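The same site in two structures of 5-carboxyvanillate decarboxylase from Sphingomonas paucimobilis, which probably catalyses the metal-dependent decarboxylation of 5-carboxyvanillate to vanillate: PDB 4NI8 (chain A, 1.64 Å), residues 8-13 and 297-302, and PDB 4NG3 (chain B, 1.75 Å), residues 8-13 and 297-302. Both blocks share one frame: the second was fitted to the first on N, CA, C and O of the twelve residues, RMSD 0.08 Å. Numbering follows each deposited sequence.

Structure 1 (4NI8); sequences EEAVTF and DYPYQP. With MN (manganese (II) ion), chain C; 1WB (5-methoxybenzene-1,3-dicarboxylic acid), chain D.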
# COMPACT_ATOMS: atom_id res chain seq x y z
N GLU A 8 6.90 -16.68 10.64
CA GLU A 8 7.63 -15.41 10.73
C GLU A 8 8.08 -15.10 12.16
O GLU A 8 7.72 -14.07 12.72
CB GLU A 8 6.81 -14.24 10.18
CG GLU A 8 7.68 -13.03 9.84
CD GLU A 8 6.90 -11.80 9.43
OE1 GLU A 8 6.16 -11.87 8.41
OE2 GLU A 8 7.03 -10.77 10.11
N GLU A 9 8.89 -15.98 12.73
CA GLU A 9 9.18 -15.95 14.16
C GLU A 9 10.62 -15.51 14.34
O GLU A 9 11.57 -16.23 13.99
CB GLU A 9 8.91 -17.32 14.76
CG GLU A 9 7.57 -17.90 14.26
CD GLU A 9 6.43 -16.87 14.30
OE1 GLU A 9 5.69 -16.73 13.30
OE2 GLU A 9 6.29 -16.19 15.34
N ALA A 10 10.79 -14.31 14.88
CA ALA A 10 12.11 -13.70 14.95
C ALA A 10 12.96 -14.22 16.11
O ALA A 10 12.44 -14.57 17.16
CB ALA A 10 11.97 -12.18 15.04
N VAL A 11 14.27 -14.25 15.89
CA VAL A 11 15.22 -14.67 16.92
C VAL A 11 16.47 -13.80 16.75
O VAL A 11 16.67 -13.21 15.69
CB VAL A 11 15.58 -16.18 16.76
CG1 VAL A 11 16.40 -16.42 15.49
CG2 VAL A 11 16.31 -16.72 17.99
N THR A 12 17.28 -13.70 17.79
CA THR A 12 18.60 -13.11 17.59
C THR A 12 19.65 -13.90 18.35
O THR A 12 19.33 -14.83 19.11
CB THR A 12 18.64 -11.61 17.96
OG1 THR A 12 19.87 -11.04 17.52
CG2 THR A 12 18.50 -11.43 19.47
N PHE A 13 20.91 -13.55 18.13
CA PHE A 13 22.03 -14.22 18.78
C PHE A 13 22.97 -13.14 19.29
O PHE A 13 23.01 -12.03 18.74
CB PHE A 13 22.74 -15.13 17.78
CG PHE A 13 21.81 -16.08 17.09
CD1 PHE A 13 21.40 -17.24 17.72
CD2 PHE A 13 21.34 -15.80 15.82
CE1 PHE A 13 20.53 -18.12 17.08
CE2 PHE A 13 20.47 -16.67 15.18
CZ PHE A 13 20.07 -17.83 15.82
N ASP A 297 4.45 -13.86 14.11
CA ASP A 297 5.29 -12.65 14.24
C ASP A 297 5.74 -12.46 15.69
O ASP A 297 5.88 -11.33 16.17
CB ASP A 297 4.56 -11.40 13.72
CG ASP A 297 5.45 -10.50 12.88
OD1 ASP A 297 6.69 -10.60 13.01
OD2 ASP A 297 4.90 -9.70 12.09
N TYR A 298 6.00 -13.58 16.37
CA TYR A 298 6.55 -13.56 17.72
C TYR A 298 8.00 -13.08 17.62
O TYR A 298 8.69 -13.41 16.66
CB TYR A 298 6.52 -14.98 18.30
CG TYR A 298 7.00 -15.08 19.72
CD1 TYR A 298 6.14 -14.84 20.79
CD2 TYR A 298 8.32 -15.42 20.00
CE1 TYR A 298 6.58 -14.94 22.10
CE2 TYR A 298 8.77 -15.52 21.30
CZ TYR A 298 7.90 -15.28 22.35
OH TYR A 298 8.36 -15.39 23.64
N PRO A 299 8.48 -12.30 18.62
CA PRO A 299 7.83 -11.85 19.85
C PRO A 299 7.19 -10.47 19.72
O PRO A 299 6.82 -9.89 20.74
CB PRO A 299 9.01 -11.78 20.83
CG PRO A 299 10.15 -11.33 19.97
CD PRO A 299 9.92 -11.99 18.62
N TYR A 300 7.06 -9.96 18.50
CA TYR A 300 6.45 -8.65 18.30
C TYR A 300 4.93 -8.71 18.40
O TYR A 300 4.26 -7.69 18.61
CB TYR A 300 6.88 -8.07 16.95
CG TYR A 300 8.37 -7.94 16.84
CD1 TYR A 300 9.04 -6.89 17.45
CD2 TYR A 300 9.12 -8.89 16.15
CE1 TYR A 300 10.42 -6.78 17.37
CE2 TYR A 300 10.50 -8.78 16.06
CZ TYR A 300 11.14 -7.72 16.68
OH TYR A 300 12.51 -7.61 16.59
N GLN A 301 4.38 -9.91 18.23
CA GLN A 301 2.97 -10.20 18.49
C GLN A 301 2.93 -11.40 19.40
O GLN A 301 3.80 -12.26 19.32
CB GLN A 301 2.24 -10.58 17.20
CG GLN A 301 2.37 -9.58 16.09
CD GLN A 301 1.04 -8.95 15.72
OE1 GLN A 301 -0.02 -9.31 16.25
NE2 GLN A 301 1.10 -8.01 14.81
N PRO A 302 1.89 -11.48 20.26
CA PRO A 302 1.69 -12.62 21.16
C PRO A 302 1.15 -13.85 20.43
O PRO A 302 0.43 -13.71 19.43
CB PRO A 302 0.65 -12.09 22.15
CG PRO A 302 -0.09 -11.03 21.40
CD PRO A 302 0.95 -10.38 20.53
MN MN C . 8.20 -9.85 11.61
C1 1WB D . 8.23 -4.77 14.75
CO1 1WB D . 7.28 -5.44 13.96
CO2 1WB D . 9.59 -5.04 14.58
CM1 1WB D . 7.71 -6.35 13.01
CM2 1WB D . 10.01 -5.97 13.61
OM 1WB D . 11.32 -6.26 13.41
CZ 1WB D . 9.07 -6.62 12.83
CC 1WB D . 7.76 -3.81 15.76
CV 1WB D . 12.33 -5.51 14.04
O1 1WB D . 6.60 -3.93 16.23
O2 1WB D . 8.52 -2.87 16.14
CCC 1WB D . 6.74 -6.95 12.04
O11 1WB D . 7.12 -7.92 11.36
O22 1WB D . 5.59 -6.46 11.96
O HOH W 1 9.62 -11.40 12.36
O HOH W 2 9.34 -8.89 13.04
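Ala10 N donates a 2.9 Å hydrogen bond to Tyr298 O, joining the end of strand 5-11 to the loop that follows strand 292-293, at the metal-binding end of an amidohydrolase (TIM) barrel. Glu9 receives this loop with its carboxylate: OE2 accepts from Tyr298 N (2.8 Å) and OE1 from Asp297 N (3.2 Å), both on the syn side. A bend at chi2 (-46°) folds the chain back, and OE1 also takes Glu8 N. The extended side chain of Glu8 runs alongside Asp297, their carboxylate planes 77° apart. Glu8 OE2 (2.1 Å) and Asp297 OD1 both bind manganese, which probably offsets their mutual repulsion; His174 is the third protein ligand, while Tyr172 and Ser272 hydrogen-bond to Glu8 OE1 and His227 to Asp297 OD2. The remaining places belong to carboxylate O11 of 5-methoxyisophthalate (2.2 Å) and waters 1 and 2. The ligand ring covers one face of Tyr300, its ring carbon CO2 lying 3.4 Å from Tyr300 CE1. Ala10 CB packs against Tyr300 CE2 at 3.8 Å.

Comparison
The main change from structure 1 to structure 2 is the exchange of 5-methoxyisophthalate for 4-hydroxy-3-methoxy-5-nitrobenzoate. Each ligand sends an atom O11 to the manganese, from a carboxylate in structure 1 and from a nitro group in structure 2. The side chains of Glu8(A), Glu9(A), Tyr298(A) and Tyr300(A) keep their place, and Glu9(A) and Glu9(B) accept the same backbone N-H groups. Water 1 and water 3 share one place, across the manganese from O11, each beside the carbonyl of Glu8(A) or Glu8(B). The second ligand also carries a phenolic oxygen, O3, which stands where water 2 was. The metal thus keeps a donor at that place: water 2 lies 2.1 Å from the manganese in structure 1, and O3 lies 2.1 Å from the manganese in structure 2. A ligand bound to the metal through one oxygen gives way to one that chelates it through two, which may fix its rotation at the metal more firmly.

Structure 2 (4NG3); sequences EEAVTF and DYPYQP. With MN (manganese (II) ion), chain E; 1DF (4-hydroxy-3-methoxy-5-nitrobenzoic acid), chain F.
Ala10 N donates a 2.8 Å hydrogen bond to Tyr298 O, the backbone link between segments 8-13 and 297-302. The carboxylate of Glu9 receives the facing loop: OE2 accepts from Tyr298 N (2.9 Å) and OE1 from Asp297 N (3.3 Å), both on the syn side. With chi2 at -47° the chain turns back on itself, and OE1 takes Glu8 N as well. Glu8, extended, lies alongside Asp297, their carboxylate planes 74° apart. Both acids bind manganese, Glu8 through OE2 (2.2 Å) and Asp297 through OD1, and the cation probably offsets their mutual repulsion; His174 is the third protein ligand, while Tyr172 and Ser272 hydrogen-bond to Glu8 OE1 and His227 to Asp297 OD2. 4-Hydroxy-3-methoxy-5-nitrobenzoate grips the metal with two oxygens, phenolic O3 (2.1 Å) and nitro O11, closing a six-membered chelate ring, and water 3 fills the last place. The ligand ring covers one face of Tyr300, its ring carbon CO2 lying 3.3 Å from Tyr300 CE1. Ala10 CB packs against Tyr300 CE2 at 3.7 Å.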
# COMPACT_ATOMS: atom_id res chain seq x y z
N GLU B 8 6.94 -16.64 10.64
CA GLU B 8 7.69 -15.38 10.72
C GLU B 8 8.14 -15.10 12.15
O GLU B 8 7.81 -14.08 12.74
CB GLU B 8 6.89 -14.19 10.17
CG GLU B 8 7.75 -12.94 9.88
CD GLU B 8 6.94 -11.72 9.47
OE1 GLU B 8 6.19 -11.80 8.47
OE2 GLU B 8 7.04 -10.68 10.16
N GLU B 9 8.92 -16.02 12.70
CA GLU B 9 9.21 -15.97 14.12
C GLU B 9 10.63 -15.49 14.35
O GLU B 9 11.60 -16.16 13.98
CB GLU B 9 8.94 -17.33 14.74
CG GLU B 9 7.62 -17.94 14.25
CD GLU B 9 6.47 -16.94 14.31
OE1 GLU B 9 5.71 -16.81 13.31
OE2 GLU B 9 6.33 -16.26 15.35
N ALA B 10 10.74 -14.32 14.95
CA ALA B 10 12.02 -13.63 15.06
C ALA B 10 12.88 -14.19 16.18
O ALA B 10 12.38 -14.60 17.22
CB ALA B 10 11.79 -12.13 15.26
N VAL B 11 14.19 -14.20 15.95
CA VAL B 11 15.16 -14.64 16.92
C VAL B 11 16.40 -13.76 16.73
O VAL B 11 16.55 -13.08 15.71
CB VAL B 11 15.54 -16.13 16.70
CG1 VAL B 11 16.39 -16.28 15.45
CG2 VAL B 11 16.27 -16.70 17.91
N THR B 12 17.28 -13.74 17.73
CA THR B 12 18.58 -13.11 17.54
C THR B 12 19.63 -13.89 18.31
O THR B 12 19.30 -14.76 19.11
CB THR B 12 18.59 -11.65 18.01
OG1 THR B 12 19.82 -11.03 17.60
CG2 THR B 12 18.46 -11.58 19.52
N PHE B 13 20.89 -13.57 18.05
CA PHE B 13 22.02 -14.25 18.68
C PHE B 13 22.97 -13.21 19.24
O PHE B 13 23.06 -12.10 18.72
CB PHE B 13 22.73 -15.13 17.66
CG PHE B 13 21.80 -16.03 16.90
CD1 PHE B 13 21.28 -17.17 17.49
CD2 PHE B 13 21.42 -15.72 15.60
CE1 PHE B 13 20.40 -17.99 16.80
CE2 PHE B 13 20.55 -16.54 14.91
CZ PHE B 13 20.04 -17.68 15.51
N ASP B 297 4.49 -13.85 14.11
CA ASP B 297 5.34 -12.66 14.26
C ASP B 297 5.80 -12.48 15.72
O ASP B 297 5.97 -11.35 16.19
CB ASP B 297 4.63 -11.39 13.75
CG ASP B 297 5.55 -10.46 12.97
OD1 ASP B 297 6.78 -10.52 13.14
OD2 ASP B 297 5.01 -9.63 12.19
N TYR B 298 6.00 -13.59 16.43
CA TYR B 298 6.57 -13.59 17.77
C TYR B 298 8.03 -13.11 17.69
O TYR B 298 8.73 -13.45 16.73
CB TYR B 298 6.53 -15.01 18.35
CG TYR B 298 7.00 -15.12 19.77
CD1 TYR B 298 6.14 -14.86 20.82
CD2 TYR B 298 8.31 -15.50 20.07
CE1 TYR B 298 6.56 -14.95 22.13
CE2 TYR B 298 8.74 -15.59 21.38
CZ TYR B 298 7.86 -15.32 22.41
OH TYR B 298 8.27 -15.41 23.71
N PRO B 299 8.51 -12.33 18.69
CA PRO B 299 7.80 -11.85 19.88
C PRO B 299 7.18 -10.46 19.73
O PRO B 299 6.76 -9.88 20.74
CB PRO B 299 8.92 -11.80 20.94
CG PRO B 299 10.13 -11.47 20.16
CD PRO B 299 9.95 -12.08 18.78
N TYR B 300 7.10 -9.96 18.50
CA TYR B 300 6.49 -8.66 18.25
C TYR B 300 4.96 -8.73 18.35
O TYR B 300 4.30 -7.71 18.54
CB TYR B 300 6.94 -8.09 16.91
CG TYR B 300 8.45 -7.97 16.82
CD1 TYR B 300 9.13 -7.02 17.59
CD2 TYR B 300 9.19 -8.84 16.03
CE1 TYR B 300 10.51 -6.91 17.53
CE2 TYR B 300 10.58 -8.75 15.98
CZ TYR B 300 11.22 -7.78 16.73
OH TYR B 300 12.59 -7.66 16.69
N GLN B 301 4.42 -9.94 18.20
CA GLN B 301 3.00 -10.23 18.43
C GLN B 301 2.91 -11.41 19.37
O GLN B 301 3.79 -12.29 19.34
CB GLN B 301 2.29 -10.62 17.13
CG GLN B 301 2.34 -9.60 16.02
CD GLN B 301 1.05 -8.85 15.86
OE1 GLN B 301 0.04 -9.17 16.50
NE2 GLN B 301 1.06 -7.83 15.02
N PRO B 302 1.86 -11.46 20.20
CA PRO B 302 1.66 -12.59 21.12
C PRO B 302 1.09 -13.83 20.43
O PRO B 302 0.37 -13.71 19.43
CB PRO B 302 0.66 -12.03 22.13
CG PRO B 302 -0.11 -11.00 21.35
CD PRO B 302 0.89 -10.38 20.43
MN MN E . 8.26 -9.64 11.68
C1 1DF F . 8.25 -5.00 14.90
CO1 1DF F . 7.29 -5.68 14.13
CO2 1DF F . 9.60 -5.30 14.76
CM1 1DF F . 7.71 -6.66 13.23
CM2 1DF F . 10.00 -6.27 13.86
OM 1DF F . 11.31 -6.61 13.69
CZ 1DF F . 9.06 -6.95 13.11
CC 1DF F . 7.89 -3.94 15.87
CV 1DF F . 12.35 -5.74 13.99
O1 1DF F . 6.73 -3.88 16.35
O2 1DF F . 8.77 -3.11 16.23
O3 1DF F . 9.48 -8.15 12.59
N 1DF F . 6.82 -7.16 12.22
O11 1DF F . 7.18 -8.15 11.43
O22 1DF F . 5.65 -6.63 12.08
O HOH W 3 9.35 -11.42 12.50